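Local coordinates for protein thiamine-monophosphate kinase (Aquifex aeolicus, PDB 1VQV) that catalyses the ATP-dependent phosphorylation of thiamine monophosphate to thiamine diphosphate, the active form of vitamin B1, working as a homodimer, at residues Leu147-Phe152 with Tyr201-Met206; Ser160-Glu165 with Lys241-Lys246; Lys63-Asn68 with Lys105-Phe110; Pro176-Leu181 with Glu245-Asn250. All coordinates share one frame; numbering follows the deposited sequence.

Contact 1 (Leu147-Phe152 with Tyr201-Met206); sequences LGDSVF and YANASM
D149 and N203 meet beside the seven-stranded mixed sheet, where strands 150-153 and 204-208 flank strand 263-268 without pairing with each other. Each residue lies close to the start of its strand, and N203 together with A204 forms a classic beta bulge opposite T267 of the strand between. The CB atoms of N203 and D149 each point toward the other segment, while the two backbones stay well apart, CA of D149 and CA of N203 being 8.3 Å distant.

The span is closed by one pair of side chains. N203 ND2 donates to D149 OD2 over 2.8 Å, with an N-H...O angle of 158°. The carboxylate oxygen is approached on its syn side and lies close to the amide plane, and the two flat groups are turned only 19° apart, so amide and carboxylate are nearly coplanar. On both residues CG stands opposite the carbonyl carbon, which points the carboxylate and the amide at each other.

OD2 has further partners, the hydroxyl of T267 and, more weakly, the backbone N of R146. Asparagine suits its place because it brings a neutral N-H donor, and aspartate because its oxygen can accept several bonds. This gathering of partners round a buried carboxylate would probably favour its charged form and limit its freedom to turn.

Contact 2 (Ser160-Glu165 with Lys241-Lys246); sequences SRAGLE and KMYCEK
The contact between A162 and Y243 is a CH-pi interaction. The methyl CB of A162 sits over one face of the phenol ring, 3.7 Å from the ring centroid and only 14° off the normal, so it bears almost straight down on the centre. In Y243, CG anti to the backbone N (chi1 171°) carries the ring out toward A162. An alanine is apt at this point: its short side chain lets the flat ring settle close to the helix, with CA of A162 and CA of Y243 7.1 Å apart.

These are two helices, 159-168 and 238-246, that pack against each other in the second half of the chain, away from the known binding sites. L181 of helix 176-186 and Y254 of helix 251-256 also touch the Y243 side chain, making this a meeting point of four helices.

The hydrogen bonding lies one turn further along the first helix. Y243 OH donates to E165 OE1 over 2.7 Å, reaching the anti side of the carboxylate and somewhat out of its plane; ring and carboxylate are inclined by 61°. The same OE1 is hydrogen-bonded to the hydroxyl of Y254, so two phenols share one oxygen. A phenylalanine in place of Y243 would keep the surface under A162 but would probably leave E165 OE1 with Y254 alone and less firmly held.

Ionic contact involves the other oxygen: R161 NE makes a salt bridge to E165 OE2, with a weak hydrogen bond of 3.2 Å. The R161 guanidinium also forms a cation-pi contact with Y254.

Contact 3 (Lys63-Asn68 with Lys105-Phe110); sequences KAISVN and KRACEF
I65 and A107 carry the apolar contact between helices 57-73 and 94-111, which belong to the AIR synthase-related N-terminal domain. The methyl CB of A107 abuts the branch point of the isoleucine, with A107 CB 3.5 Å from I65 CB, and it touches I65 CG2 at the same time. CG2 is anti to the backbone N and CG1 points opposite the carbonyl carbon (chi1 -68°), so A107 meets the base of the side chain while the longer arm runs on. At the end of that arm, I65 CD1 reaches C108 SG at 4.2 Å. V104 and Y111 of helix 94-111 pack against I65 as well, and W62 lies against A107.

The backbones come close, with CA of I65 and CA of A107 6.2 Å apart. Such nearness suits an alanine on one helix, whose methyl can be met directly by a beta-branched residue on the other; a cysteine beside it adds a small, polarisable and largely apolar surface.

Polar contacts lie nearby. S66 OG is hydrogen-bonded to the hydroxyl of Y111, a tie from one helix to the other, and N68 OD1 makes a weak hydrogen bond to T41, a magnesium ligand. The side chain of I65 itself lies about 7 Å from that of D43, which also binds magnesium. On the far side of its helix, K105 packs on T18 of the second subunit.

Between I65, A107 and C108 the cohesion is dispersion and exclusion of water, so fit of shape, rather than charge or bond direction, sets how these helix turns lie together.

Contact 4 (Pro176-Leu181 with Glu245-Asn250); sequences PFELAL and EKYGKN
Y247 OH donates to E178 OE2 over 2.5 Å, meeting the oxygen nearly in line with its C-O bond; OE2 lies at the edge of the phenol ring, close to its plane. The same oxygen forms a long, weak salt bridge with K246 NZ at 3.5 Å, while E178 OE1 accepts the backbone N of E175. A glutamate is well chosen here, because its extended chain (chi2 172°) carries the carboxylate to both partners. A leucine in place of E178 would probably leave the K246 ammonium without its countercharge and the Y247 hydroxyl without its acceptor.

Packing surrounds this polar centre. K246, extended from its helix, brings CD to the rim of the F177 ring, 3.9 Å from CZ, while E178 CG lies over that ring's face.

Y247 is the first residue past helix 238-246, which ends in a Schellman motif with G248, at positive phi, as its C-prime residue. The ring of Y247 stacks on that of Y243. F177 lies on M242 and Y243 of the same helix, and both E178 and Y247 touch L166, so the start of helix 176-186 and the end of helix 238-246 close against helix 159-168.

How the contacts relate
Contact 3 comes first along the chain, within the N-terminal domain, and closes before the others open, which begin at residue 147 or later. Among these, contact 1 crosses contacts 2 and 4, their segments alternating. Contacts 2 and 4 are neighbours, with centres about 4 Å apart: they share E245 and K246, both use helix 238-246, and they join it to the consecutive helices 159-168 and 176-186. Contact 1, on the seven-stranded sheet, is centred about 29 Å, and contact 3 about 25 Å, from contact 2. The contacts sample three parts of the fold: a helix pair close to a magnesium-binding aspartate, a side-chain bridge at that sheet, and a helical cluster away from the ligand sites.

Contact 1 (Leu147-Phe152 with Tyr201-Met206)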
loop_
_atom_site.group_PDB
_atom_site.type_symbol
_atom_site.label_atom_id
_atom_site.label_comp_id
_atom_site.label_asym_id
_atom_site.label_seq_id
_atom_site.Cartn_x
_atom_site.Cartn_y
_atom_site.Cartn_z
ATOM N N LEU B 147 17.988 -27.883 -14.356
ATOM C CA LEU B 147 17.911 -29.331 -14.528
ATOM C C LEU B 147 18.845 -29.949 -13.505
ATOM O O LEU B 147 19.965 -29.468 -13.295
ATOM C CB LEU B 147 18.337 -29.761 -15.943
ATOM C CG LEU B 147 17.592 -29.181 -17.160
ATOM C CD1 LEU B 147 17.754 -30.140 -18.324
ATOM C CD2 LEU B 147 16.100 -28.993 -16.849
ATOM N N GLY B 148 18.370 -31.008 -12.859
ATOM C CA GLY B 148 19.159 -31.663 -11.837
ATOM C C GLY B 148 18.775 -31.186 -10.447
ATOM O O GLY B 148 18.984 -31.911 -9.477
ATOM N N ASP B 149 18.211 -29.980 -10.335
ATOM C CA ASP B 149 17.811 -29.441 -9.026
ATOM C C ASP B 149 16.809 -30.313 -8.281
ATOM O O ASP B 149 15.881 -30.864 -8.885
ATOM C CB ASP B 149 17.155 -28.048 -9.151
ATOM C CG ASP B 149 18.158 -26.907 -9.204
ATOM O OD1 ASP B 149 19.299 -27.069 -8.721
ATOM O OD2 ASP B 149 17.785 -25.830 -9.715
ATOM N N SER B 150 16.993 -30.437 -6.970
ATOM C CA SER B 150 16.019 -31.166 -6.171
ATOM C C SER B 150 14.970 -30.106 -5.795
ATOM O O SER B 150 15.207 -28.899 -5.963
ATOM C CB SER B 150 16.656 -31.763 -4.915
ATOM O OG SER B 150 17.322 -32.983 -5.217
ATOM N N VAL B 151 13.802 -30.533 -5.328
ATOM C CA VAL B 151 12.779 -29.559 -4.960
ATOM C C VAL B 151 12.475 -29.673 -3.466
ATOM O O VAL B 151 12.056 -30.723 -2.986
ATOM C CB VAL B 151 11.485 -29.755 -5.805
ATOM C CG1 VAL B 151 10.499 -28.616 -5.537
ATOM C CG2 VAL B 151 11.840 -29.802 -7.290
ATOM N N PHE B 152 12.713 -28.589 -2.736
ATOM C CA PHE B 152 12.474 -28.573 -1.292
ATOM C C PHE B 152 11.356 -27.627 -0.885
ATOM O O PHE B 152 10.990 -26.719 -1.639
ATOM C CB PHE B 152 13.720 -28.121 -0.515
ATOM C CG PHE B 152 14.960 -28.886 -0.835
ATOM C CD1 PHE B 152 15.693 -28.602 -1.987
ATOM C CD2 PHE B 152 15.410 -29.882 0.024
ATOM C CE1 PHE B 152 16.871 -29.305 -2.281
ATOM C CE2 PHE B 152 16.578 -30.590 -0.257
ATOM C CZ PHE B 152 17.312 -30.300 -1.414
ATOM N N TYR B 201 21.760 -20.293 -1.997
ATOM C CA TYR B 201 21.729 -21.582 -2.662
ATOM C C TYR B 201 20.546 -21.852 -3.560
ATOM O O TYR B 201 20.583 -22.768 -4.377
ATOM C CB TYR B 201 21.832 -22.699 -1.617
ATOM C CG TYR B 201 23.217 -22.845 -1.032
ATOM C CD1 TYR B 201 23.469 -22.566 0.310
ATOM C CD2 TYR B 201 24.290 -23.225 -1.842
ATOM C CE1 TYR B 201 24.761 -22.658 0.823
ATOM C CE2 TYR B 201 25.571 -23.321 -1.343
ATOM C CZ TYR B 201 25.804 -23.035 -0.020
ATOM O OH TYR B 201 27.082 -23.090 0.460
ATOM N N ALA B 202 19.492 -21.065 -3.424
ATOM C CA ALA B 202 18.327 -21.307 -4.261
ATOM C C ALA B 202 18.476 -20.760 -5.671
ATOM O O ALA B 202 18.917 -19.632 -5.855
ATOM C CB ALA B 202 17.087 -20.718 -3.606
ATOM N N ASN B 203 18.125 -21.580 -6.659
ATOM C CA ASN B 203 18.164 -21.158 -8.054
ATOM C C ASN B 203 16.761 -20.700 -8.366
ATOM O O ASN B 203 16.556 -19.815 -9.181
ATOM C CB ASN B 203 18.495 -22.302 -9.000
ATOM C CG ASN B 203 19.802 -22.936 -8.701
ATOM O OD1 ASN B 203 20.808 -22.258 -8.497
ATOM N ND2 ASN B 203 19.806 -24.258 -8.676
ATOM N N ALA B 204 15.794 -21.341 -7.723
ATOM C CA ALA B 204 14.390 -20.991 -7.876
ATOM C C ALA B 204 13.811 -20.946 -6.450
ATOM O O ALA B 204 14.149 -21.797 -5.625
ATOM C CB ALA B 204 13.664 -22.047 -8.728
ATOM N N SER B 205 12.982 -19.944 -6.142
ATOM C CA SER B 205 12.359 -19.827 -4.812
ATOM C C SER B 205 11.035 -19.075 -4.871
ATOM O O SER B 205 10.783 -18.316 -5.800
ATOM C CB SER B 205 13.286 -19.115 -3.816
ATOM O OG SER B 205 12.769 -19.184 -2.490
HETATM N N MSE B 206 10.193 -19.284 -3.864
HETATM C CA MSE B 206 8.889 -18.631 -3.796
HETATM C C MSE B 206 8.071 -19.125 -2.608
HETATM O O MSE B 206 8.202 -20.268 -2.169
HETATM C CB MSE B 206 8.084 -18.906 -5.056
HETATM C CG MSE B 206 7.285 -20.183 -4.984
HETATM SE SE MSE B 206 6.250 -20.488 -6.616
HETATM C CE MSE B 206 7.573 -21.540 -7.573
#

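Contact 2 (Ser160-Glu165 with Lys241-Lys246)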
loop_
_atom_site.group_PDB
_atom_site.type_symbol
_atom_site.label_atom_id
_atom_site.label_comp_id
_atom_site.label_asym_id
_atom_site.label_seq_id
_atom_site.Cartn_x
_atom_site.Cartn_y
_atom_site.Cartn_z
ATOM N N SER B 160 -2.361 -24.610 7.642
ATOM C CA SER B 160 -3.193 -23.413 7.551
ATOM C C SER B 160 -4.630 -23.756 7.102
ATOM O O SER B 160 -5.601 -23.223 7.628
ATOM C CB SER B 160 -2.528 -22.418 6.590
ATOM O OG SER B 160 -3.164 -21.154 6.581
ATOM N N ARG B 161 -4.773 -24.669 6.154
ATOM C CA ARG B 161 -6.102 -25.040 5.672
ATOM C C ARG B 161 -6.990 -25.722 6.706
ATOM O O ARG B 161 -8.192 -25.471 6.766
ATOM C CB ARG B 161 -5.993 -25.946 4.446
ATOM C CG ARG B 161 -7.297 -26.620 4.067
ATOM C CD ARG B 161 -7.203 -27.224 2.684
ATOM N NE ARG B 161 -8.209 -28.254 2.464
ATOM C CZ ARG B 161 -8.518 -28.744 1.270
ATOM N NH1 ARG B 161 -7.901 -28.292 0.184
ATOM N NH2 ARG B 161 -9.442 -29.693 1.161
ATOM N N ALA B 162 -6.403 -26.613 7.495
ATOM C CA ALA B 162 -7.158 -27.321 8.512
ATOM C C ALA B 162 -7.580 -26.320 9.596
ATOM O O ALA B 162 -8.674 -26.426 10.165
ATOM C CB ALA B 162 -6.306 -28.457 9.109
ATOM N N GLY B 163 -6.708 -25.344 9.858
ATOM C CA GLY B 163 -6.977 -24.314 10.850
ATOM C C GLY B 163 -8.116 -23.384 10.465
ATOM O O GLY B 163 -8.933 -23.009 11.311
ATOM N N LEU B 164 -8.176 -23.002 9.194
ATOM C CA LEU B 164 -9.238 -22.132 8.714
ATOM C C LEU B 164 -10.574 -22.863 8.817
ATOM O O LEU B 164 -11.611 -22.269 9.132
ATOM C CB LEU B 164 -8.975 -21.728 7.262
ATOM C CG LEU B 164 -10.111 -20.971 6.558
ATOM C CD1 LEU B 164 -10.513 -19.757 7.386
ATOM C CD2 LEU B 164 -9.662 -20.559 5.158
ATOM N N GLU B 165 -10.541 -24.162 8.542
ATOM C CA GLU B 165 -11.738 -24.985 8.609
ATOM C C GLU B 165 -12.176 -25.140 10.060
ATOM O O GLU B 165 -13.375 -25.139 10.341
ATOM C CB GLU B 165 -11.481 -26.353 7.976
ATOM C CG GLU B 165 -11.488 -26.348 6.448
ATOM C CD GLU B 165 -10.843 -27.597 5.870
ATOM O OE1 GLU B 165 -11.008 -28.680 6.455
ATOM O OE2 GLU B 165 -10.178 -27.503 4.829
ATOM N N LYS B 241 -2.292 -34.639 10.636
ATOM C CA LYS B 241 -2.613 -36.059 10.551
ATOM C C LYS B 241 -3.832 -36.341 11.423
ATOM O O LYS B 241 -4.822 -36.926 10.967
ATOM C CB LYS B 241 -1.430 -36.902 11.020
ATOM C CG LYS B 241 -0.346 -36.972 9.996
ATOM C CD LYS B 241 0.842 -37.700 10.542
ATOM C CE LYS B 241 1.905 -37.871 9.475
ATOM N NZ LYS B 241 3.026 -38.605 10.089
HETATM N N MSE B 242 -3.743 -35.905 12.676
HETATM C CA MSE B 242 -4.806 -36.072 13.658
HETATM C C MSE B 242 -6.089 -35.395 13.178
HETATM O O MSE B 242 -7.165 -36.000 13.184
HETATM C CB MSE B 242 -4.348 -35.489 14.993
HETATM C CG MSE B 242 -3.010 -36.058 15.457
HETATM SE SE MSE B 242 -2.409 -35.397 17.197
HETATM C CE MSE B 242 -1.059 -34.081 16.656
ATOM N N TYR B 243 -5.972 -34.142 12.750
ATOM C CA TYR B 243 -7.118 -33.406 12.244
ATOM C C TYR B 243 -7.811 -34.244 11.175
ATOM O O TYR B 243 -9.036 -34.372 11.155
ATOM C CB TYR B 243 -6.670 -32.098 11.608
ATOM C CG TYR B 243 -7.793 -31.410 10.889
ATOM C CD1 TYR B 243 -8.701 -30.602 11.585
ATOM C CD2 TYR B 243 -8.000 -31.618 9.524
ATOM C CE1 TYR B 243 -9.783 -30.024 10.942
ATOM C CE2 TYR B 243 -9.087 -31.042 8.871
ATOM C CZ TYR B 243 -9.970 -30.246 9.590
ATOM O OH TYR B 243 -11.039 -29.672 8.959
ATOM N N CYS B 244 -7.010 -34.789 10.266
ATOM C CA CYS B 244 -7.521 -35.618 9.180
ATOM C C CYS B 244 -8.257 -36.849 9.690
ATOM O O CYS B 244 -9.413 -37.073 9.344
ATOM C CB CYS B 244 -6.374 -36.042 8.267
ATOM S SG CYS B 244 -5.899 -34.755 7.119
ATOM N N GLU B 245 -7.582 -37.646 10.507
ATOM C CA GLU B 245 -8.197 -38.840 11.050
ATOM C C GLU B 245 -9.505 -38.446 11.731
ATOM O O GLU B 245 -10.561 -39.002 11.430
ATOM C CB GLU B 245 -7.252 -39.524 12.056
ATOM C CG GLU B 245 -7.752 -40.869 12.621
ATOM C CD GLU B 245 -8.281 -41.824 11.533
ATOM O OE1 GLU B 245 -9.332 -41.503 10.913
ATOM O OE2 GLU B 245 -7.658 -42.893 11.287
ATOM N N LYS B 246 -9.445 -37.460 12.619
ATOM C CA LYS B 246 -10.634 -37.038 13.337
ATOM C C LYS B 246 -11.778 -36.568 12.477
ATOM O O LYS B 246 -12.925 -36.859 12.792
ATOM C CB LYS B 246 -10.308 -35.949 14.346
ATOM C CG LYS B 246 -11.542 -35.422 15.075
ATOM C CD LYS B 246 -11.120 -34.607 16.268
ATOM C CE LYS B 246 -12.268 -34.020 17.034
ATOM N NZ LYS B 246 -11.690 -33.498 18.305
#

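Contact 3 (Lys63-Asn68 with Lys105-Phe110)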
loop_
_atom_site.group_PDB
_atom_site.type_symbol
_atom_site.label_atom_id
_atom_site.label_comp_id
_atom_site.label_asym_id
_atom_site.label_seq_id
_atom_site.Cartn_x
_atom_site.Cartn_y
_atom_site.Cartn_z
ATOM N N LYS B 63 -0.193 -11.066 11.683
ATOM C CA LYS B 63 -0.326 -11.592 10.339
ATOM C C LYS B 63 -0.121 -10.515 9.267
ATOM O O LYS B 63 0.522 -10.768 8.257
ATOM C CB LYS B 63 -1.696 -12.244 10.178
ATOM C CG LYS B 63 -1.834 -13.115 8.963
ATOM C CD LYS B 63 -2.972 -14.086 9.141
ATOM C CE LYS B 63 -3.146 -14.957 7.914
ATOM N NZ LYS B 63 -4.267 -15.925 8.067
ATOM N N ALA B 64 -0.650 -9.315 9.487
ATOM C CA ALA B 64 -0.516 -8.241 8.506
ATOM C C ALA B 64 0.941 -8.019 8.116
ATOM O O ALA B 64 1.254 -7.781 6.950
ATOM C CB ALA B 64 -1.119 -6.959 9.047
ATOM N N ILE B 65 1.831 -8.097 9.094
ATOM C CA ILE B 65 3.253 -7.930 8.848
ATOM C C ILE B 65 3.893 -9.224 8.325
ATOM O O ILE B 65 4.710 -9.202 7.412
ATOM C CB ILE B 65 3.971 -7.487 10.137
ATOM C CG1 ILE B 65 3.535 -6.064 10.499
ATOM C CG2 ILE B 65 5.491 -7.597 9.968
ATOM C CD1 ILE B 65 3.891 -5.014 9.480
ATOM N N SER B 66 3.499 -10.356 8.893
ATOM C CA SER B 66 4.053 -11.635 8.481
ATOM C C SER B 66 3.800 -12.048 7.038
ATOM O O SER B 66 4.669 -12.645 6.422
ATOM C CB SER B 66 3.576 -12.749 9.416
ATOM O OG SER B 66 4.316 -12.739 10.626
ATOM N N VAL B 67 2.629 -11.755 6.489
ATOM C CA VAL B 67 2.376 -12.155 5.118
ATOM C C VAL B 67 3.347 -11.435 4.189
ATOM O O VAL B 67 3.947 -12.052 3.306
ATOM C CB VAL B 67 0.926 -11.857 4.691
ATOM C CG1 VAL B 67 0.720 -12.243 3.237
ATOM C CG2 VAL B 67 -0.038 -12.641 5.565
ATOM N N ASN B 68 3.524 -10.135 4.385
ATOM C CA ASN B 68 4.435 -9.392 3.531
ATOM C C ASN B 68 5.875 -9.823 3.681
ATOM O O ASN B 68 6.633 -9.812 2.715
ATOM C CB ASN B 68 4.334 -7.897 3.796
ATOM C CG ASN B 68 3.212 -7.275 3.047
ATOM O OD1 ASN B 68 2.916 -7.684 1.935
ATOM N ND2 ASN B 68 2.579 -6.278 3.635
ATOM N N LYS B 105 3.606 -4.364 16.271
ATOM C CA LYS B 105 4.862 -3.997 16.913
ATOM C C LYS B 105 5.697 -5.249 17.183
ATOM O O LYS B 105 6.912 -5.264 16.982
ATOM C CB LYS B 105 4.591 -3.271 18.237
ATOM C CG LYS B 105 5.825 -2.655 18.871
ATOM C CD LYS B 105 5.635 -2.465 20.369
ATOM C CE LYS B 105 6.881 -1.876 21.036
ATOM N NZ LYS B 105 6.787 -1.913 22.535
ATOM N N ARG B 106 5.023 -6.298 17.646
ATOM C CA ARG B 106 5.667 -7.561 17.964
ATOM C C ARG B 106 6.253 -8.238 16.725
ATOM O O ARG B 106 7.295 -8.878 16.805
ATOM C CB ARG B 106 4.664 -8.495 18.657
ATOM C CG ARG B 106 4.331 -8.102 20.094
ATOM C CD ARG B 106 3.229 -8.977 20.666
ATOM N NE ARG B 106 2.959 -8.668 22.069
ATOM C CZ ARG B 106 1.899 -9.101 22.750
ATOM N NH1 ARG B 106 0.996 -9.870 22.159
ATOM N NH2 ARG B 106 1.742 -8.750 24.024
ATOM N N ALA B 107 5.586 -8.097 15.583
ATOM C CA ALA B 107 6.067 -8.702 14.349
ATOM C C ALA B 107 7.298 -7.958 13.841
ATOM O O ALA B 107 8.254 -8.569 13.337
ATOM C CB ALA B 107 4.975 -8.685 13.306
ATOM N N CYS B 108 7.263 -6.635 13.977
ATOM C CA CYS B 108 8.363 -5.793 13.545
ATOM C C CYS B 108 9.576 -6.046 14.435
ATOM O O CYS B 108 10.698 -6.160 13.937
ATOM C CB CYS B 108 7.960 -4.318 13.604
ATOM S SG CYS B 108 6.765 -3.807 12.349
ATOM N N GLU B 109 9.352 -6.148 15.747
ATOM C CA GLU B 109 10.445 -6.407 16.676
ATOM C C GLU B 109 11.106 -7.717 16.303
ATOM O O GLU B 109 12.330 -7.839 16.308
ATOM C CB GLU B 109 9.938 -6.511 18.110
ATOM C CG GLU B 109 9.278 -5.250 18.595
ATOM C CD GLU B 109 8.773 -5.345 20.028
ATOM O OE1 GLU B 109 8.244 -6.419 20.418
ATOM O OE2 GLU B 109 8.891 -4.329 20.753
ATOM N N PHE B 110 10.280 -8.693 15.961
ATOM C CA PHE B 110 10.767 -10.004 15.598
ATOM C C PHE B 110 11.561 -10.018 14.303
ATOM O O PHE B 110 12.727 -10.400 14.298
ATOM C CB PHE B 110 9.595 -10.982 15.473
ATOM C CG PHE B 110 10.026 -12.406 15.318
ATOM C CD1 PHE B 110 10.534 -13.106 16.408
ATOM C CD2 PHE B 110 9.988 -13.029 14.079
ATOM C CE1 PHE B 110 11.000 -14.396 16.267
ATOM C CE2 PHE B 110 10.455 -14.325 13.927
ATOM C CZ PHE B 110 10.963 -15.008 15.023
#

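Contact 4 (Pro176-Leu181 with Glu245-Asn250)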
loop_
_atom_site.group_PDB
_atom_site.type_symbol
_atom_site.label_atom_id
_atom_site.label_comp_id
_atom_site.label_asym_id
_atom_site.label_seq_id
_atom_site.Cartn_x
_atom_site.Cartn_y
_atom_site.Cartn_z
ATOM N N PRO B 176 -5.680 -29.181 21.731
ATOM C CA PRO B 176 -4.382 -28.563 21.429
ATOM C C PRO B 176 -3.937 -28.812 19.985
ATOM O O PRO B 176 -3.560 -27.893 19.290
ATOM C CB PRO B 176 -3.425 -29.242 22.428
ATOM C CG PRO B 176 -4.320 -29.779 23.483
ATOM C CD PRO B 176 -5.522 -30.315 22.774
ATOM N N PHE B 177 -4.025 -30.074 19.570
ATOM C CA PHE B 177 -3.600 -30.375 18.219
ATOM C C PHE B 177 -4.367 -29.496 17.256
ATOM O O PHE B 177 -3.846 -29.120 16.211
ATOM C CB PHE B 177 -3.767 -31.869 17.912
ATOM C CG PHE B 177 -5.086 -32.242 17.309
ATOM C CD1 PHE B 177 -5.335 -32.023 15.958
ATOM C CD2 PHE B 177 -6.048 -32.900 18.073
ATOM C CE1 PHE B 177 -6.520 -32.463 15.370
ATOM C CE2 PHE B 177 -7.234 -33.342 17.500
ATOM C CZ PHE B 177 -7.471 -33.128 16.143
ATOM N N GLU B 178 -5.587 -29.129 17.629
ATOM C CA GLU B 178 -6.400 -28.277 16.784
ATOM C C GLU B 178 -5.966 -26.827 16.925
ATOM O O GLU B 178 -6.005 -26.065 15.958
ATOM C CB GLU B 178 -7.876 -28.458 17.138
ATOM C CG GLU B 178 -8.352 -29.873 16.840
ATOM C CD GLU B 178 -9.756 -30.170 17.334
ATOM O OE1 GLU B 178 -10.038 -29.938 18.527
ATOM O OE2 GLU B 178 -10.575 -30.656 16.529
ATOM N N LEU B 179 -5.523 -26.449 18.119
ATOM C CA LEU B 179 -5.071 -25.083 18.348
ATOM C C LEU B 179 -3.816 -24.757 17.540
ATOM O O LEU B 179 -3.753 -23.724 16.880
ATOM C CB LEU B 179 -4.813 -24.837 19.838
ATOM C CG LEU B 179 -6.050 -24.661 20.729
ATOM C CD1 LEU B 179 -5.600 -24.302 22.133
ATOM C CD2 LEU B 179 -6.965 -23.563 20.166
ATOM N N ALA B 180 -2.828 -25.644 17.590
ATOM C CA ALA B 180 -1.581 -25.452 16.860
ATOM C C ALA B 180 -1.862 -25.230 15.381
ATOM O O ALA B 180 -1.119 -24.522 14.699
ATOM C CB ALA B 180 -0.680 -26.658 17.041
ATOM N N LEU B 181 -2.941 -25.838 14.896
ATOM C CA LEU B 181 -3.345 -25.718 13.497
ATOM C C LEU B 181 -3.924 -24.345 13.205
ATOM O O LEU B 181 -3.629 -23.735 12.170
ATOM C CB LEU B 181 -4.387 -26.788 13.154
ATOM C CG LEU B 181 -3.841 -28.204 12.974
ATOM C CD1 LEU B 181 -4.978 -29.200 12.721
ATOM C CD2 LEU B 181 -2.865 -28.193 11.812
ATOM N N GLU B 245 -7.582 -37.646 10.507
ATOM C CA GLU B 245 -8.197 -38.840 11.050
ATOM C C GLU B 245 -9.505 -38.446 11.731
ATOM O O GLU B 245 -10.561 -39.002 11.430
ATOM C CB GLU B 245 -7.252 -39.524 12.056
ATOM C CG GLU B 245 -7.752 -40.869 12.621
ATOM C CD GLU B 245 -8.281 -41.824 11.533
ATOM O OE1 GLU B 245 -9.332 -41.503 10.913
ATOM O OE2 GLU B 245 -7.658 -42.893 11.287
ATOM N N LYS B 246 -9.445 -37.460 12.619
ATOM C CA LYS B 246 -10.634 -37.038 13.337
ATOM C C LYS B 246 -11.778 -36.568 12.477
ATOM O O LYS B 246 -12.925 -36.859 12.792
ATOM C CB LYS B 246 -10.308 -35.949 14.346
ATOM C CG LYS B 246 -11.542 -35.422 15.075
ATOM C CD LYS B 246 -11.120 -34.607 16.268
ATOM C CE LYS B 246 -12.268 -34.020 17.034
ATOM N NZ LYS B 246 -11.690 -33.498 18.305
ATOM N N TYR B 247 -11.493 -35.821 11.417
ATOM C CA TYR B 247 -12.563 -35.339 10.535
ATOM C C TYR B 247 -12.530 -36.136 9.251
ATOM O O TYR B 247 -13.069 -35.713 8.228
ATOM C CB TYR B 247 -12.418 -33.840 10.230
ATOM C CG TYR B 247 -12.456 -33.008 11.482
ATOM C CD1 TYR B 247 -11.340 -32.942 12.316
ATOM C CD2 TYR B 247 -13.637 -32.396 11.904
ATOM C CE1 TYR B 247 -11.391 -32.306 13.539
ATOM C CE2 TYR B 247 -13.707 -31.749 13.138
ATOM C CZ TYR B 247 -12.580 -31.712 13.955
ATOM O OH TYR B 247 -12.645 -31.125 15.199
ATOM N N GLY B 248 -11.881 -37.297 9.333
ATOM C CA GLY B 248 -11.763 -38.203 8.200
ATOM C C GLY B 248 -11.462 -37.550 6.865
ATOM O O GLY B 248 -12.357 -37.365 6.031
ATOM N N LYS B 249 -10.201 -37.200 6.642
ATOM C CA LYS B 249 -9.826 -36.574 5.377
ATOM C C LYS B 249 -8.446 -37.040 4.946
ATOM O O LYS B 249 -7.755 -37.716 5.715
ATOM C CB LYS B 249 -9.870 -35.053 5.523
ATOM C CG LYS B 249 -11.268 -34.543 5.713
ATOM C CD LYS B 249 -11.303 -33.033 5.745
ATOM C CE LYS B 249 -12.713 -32.516 5.480
ATOM N NZ LYS B 249 -13.153 -32.844 4.091
ATOM N N ASN B 250 -8.041 -36.700 3.724
ATOM C CA ASN B 250 -6.729 -37.133 3.254
ATOM C C ASN B 250 -5.650 -36.090 3.451
ATOM O O ASN B 250 -5.619 -35.060 2.769
ATOM C CB ASN B 250 -6.753 -37.537 1.779
ATOM C CG ASN B 250 -5.388 -38.012 1.294
ATOM O OD1 ASN B 250 -4.767 -38.889 1.899
ATOM N ND2 ASN B 250 -4.913 -37.426 0.209
#